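Local coordinates for fructose-2,6-bisphosphatase TIGAR B (PDB 3E9C), which probably hydrolyses fructose-2,6-bisphosphate to fructose 6-phosphate through a phosphohistidine intermediate, lowering glycolytic flux in favour of the pentose phosphate pathway, at residues T52-S57 with T79-D84. Sequence-based numbering, arbitrary orientation.
Sequences TNVFVS and TEMILD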
# COMPACT_ATOMS: atom_id res chain seq x y z
N THR A 52 7.72 4.07 7.70
CA THR A 52 8.98 4.76 7.45
C THR A 52 8.91 5.63 6.19
O THR A 52 9.74 6.52 5.97
CB THR A 52 10.12 3.72 7.27
OG1 THR A 52 9.74 2.79 6.25
CG2 THR A 52 10.37 2.93 8.55
N ASN A 53 7.92 5.35 5.33
CA ASN A 53 7.71 6.09 4.08
C ASN A 53 6.21 6.17 3.78
O ASN A 53 5.47 5.22 4.03
CB ASN A 53 8.44 5.40 2.93
CG ASN A 53 9.91 5.20 3.21
OD1 ASN A 53 10.32 4.22 3.87
ND2 ASN A 53 10.73 6.15 2.74
N VAL A 54 5.78 7.32 3.26
CA VAL A 54 4.38 7.53 2.92
C VAL A 54 4.31 8.13 1.50
O VAL A 54 5.01 9.10 1.20
CB VAL A 54 3.68 8.49 3.94
CG1 VAL A 54 2.28 8.86 3.45
CG2 VAL A 54 3.64 7.87 5.35
N PHE A 55 3.48 7.51 0.65
CA PHE A 55 3.24 7.96 -0.72
C PHE A 55 1.75 8.12 -0.95
O PHE A 55 0.94 7.29 -0.50
CB PHE A 55 3.84 6.98 -1.72
CG PHE A 55 5.26 6.61 -1.41
CD1 PHE A 55 6.31 7.46 -1.75
CD2 PHE A 55 5.55 5.42 -0.75
CE1 PHE A 55 7.63 7.12 -1.43
CE2 PHE A 55 6.86 5.08 -0.43
CZ PHE A 55 7.89 5.92 -0.77
N VAL A 56 1.39 9.21 -1.62
CA VAL A 56 -0.02 9.58 -1.75
C VAL A 56 -0.27 10.27 -3.09
O VAL A 56 0.60 10.97 -3.59
CB VAL A 56 -0.50 10.44 -0.53
CG1 VAL A 56 0.18 11.81 -0.53
CG2 VAL A 56 -2.00 10.62 -0.54
N SER A 57 -1.42 10.02 -3.72
CA SER A 57 -1.73 10.74 -4.94
C SER A 57 -1.85 12.24 -4.64
O SER A 57 -2.05 12.62 -3.48
CB SER A 57 -3.02 10.22 -5.58
OG SER A 57 -4.14 10.90 -5.09
N THR A 79 8.14 10.97 9.61
CA THR A 79 8.02 10.50 8.24
C THR A 79 7.33 11.55 7.37
O THR A 79 6.22 11.98 7.69
CB THR A 79 7.25 9.17 8.17
OG1 THR A 79 7.95 8.17 8.92
CG2 THR A 79 7.08 8.69 6.71
N GLU A 80 7.99 11.96 6.30
CA GLU A 80 7.43 12.94 5.37
C GLU A 80 6.55 12.27 4.31
O GLU A 80 6.87 11.19 3.80
CB GLU A 80 8.56 13.73 4.67
CG GLU A 80 9.50 12.84 3.84
CD GLU A 80 10.43 13.63 2.91
OE1 GLU A 80 10.38 14.88 2.92
OE2 GLU A 80 11.21 12.97 2.18
N MET A 81 5.46 12.93 3.98
CA MET A 81 4.52 12.48 2.98
C MET A 81 5.03 12.90 1.60
O MET A 81 5.33 14.08 1.39
CB MET A 81 3.17 13.14 3.26
CG MET A 81 2.01 12.70 2.38
SD MET A 81 0.46 13.54 2.85
CE MET A 81 0.30 12.99 4.52
N ILE A 82 5.14 11.95 0.67
CA ILE A 82 5.54 12.26 -0.70
C ILE A 82 4.31 12.18 -1.60
O ILE A 82 3.62 11.14 -1.61
CB ILE A 82 6.61 11.26 -1.23
CG1 ILE A 82 7.92 11.34 -0.43
CG2 ILE A 82 6.87 11.50 -2.71
CD1 ILE A 82 8.65 12.66 -0.53
N LEU A 83 4.02 13.26 -2.32
CA LEU A 83 2.94 13.27 -3.32
C LEU A 83 3.45 12.73 -4.66
O LEU A 83 4.45 13.21 -5.19
CB LEU A 83 2.36 14.68 -3.54
CG LEU A 83 1.89 15.54 -2.36
CD1 LEU A 83 1.20 16.83 -2.85
CD2 LEU A 83 0.96 14.79 -1.43
N ASP A 84 2.77 11.72 -5.19
CA ASP A 84 3.16 11.12 -6.45
C ASP A 84 1.95 11.02 -7.38
O ASP A 84 1.02 10.25 -7.11
CB ASP A 84 3.80 9.74 -6.23
CG ASP A 84 4.53 9.22 -7.48
OD1 ASP A 84 4.17 9.61 -8.62
OD2 ASP A 84 5.48 8.41 -7.32
O HOH W 1 7.98 9.25 2.59
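Met81 sets its CG against two valines of the neighbouring strand, 3.6 Å from Val56 CG1 and 4.0 Å from Val54 CG1. The methionine reaches this place with CG anti to its own backbone N (chi1 -175°), and with chi2 also extended, SD lies near Val56 CG1 as well. Leu83 runs alongside Val56 on the same face, though the approach of its CD2 to Val56 CG1 is too short to be trusted. Farther toward the N-terminal ends, Val54 CG2 meets Thr79 CG2 at 3.8 Å, the two side chains crossing at about a right angle. The other face carries Phe55 and Ile82 side by side, ring atom CD1 touching Ile82 CB.

Thr79 also rests its methyl against the Thr52 carbonyl, while its hydroxyl bonds to Phe51 O; a glycine here would probably leave Val54 CG2 without its methyl neighbour and Phe51 O without its hydroxyl donor. Between the strands, Ile82 N gives a 2.9 Å bond to Val54 O, Ile82 O receives Val56 N, and Asp84 N reaches Val56 O at 2.8 Å in a nearly straight bond (168°). Where the strands part, a water accepts from Val54 N at 3.0 Å; its link to Glu80 O is improbably short and therefore doubtful. At the polar end, Asp84 OD1 reaches forward to Leu86 N, and Ser57 OG bonds to His183 NE2, a probable transition-state stabiliser, so the end of strand 53-56 leads to the active site.

Strands 53-56 and 81-83 are the parallel pair of a beta-alpha-beta unit, the latter at the sheet's edge. Their connecting helix 60-71 packs on the Val56 and Met81 face through Ala62 and Ala66, helix 125-147 meets the Phe55 face, and strand 177-182 continues the sheet beyond 53-56.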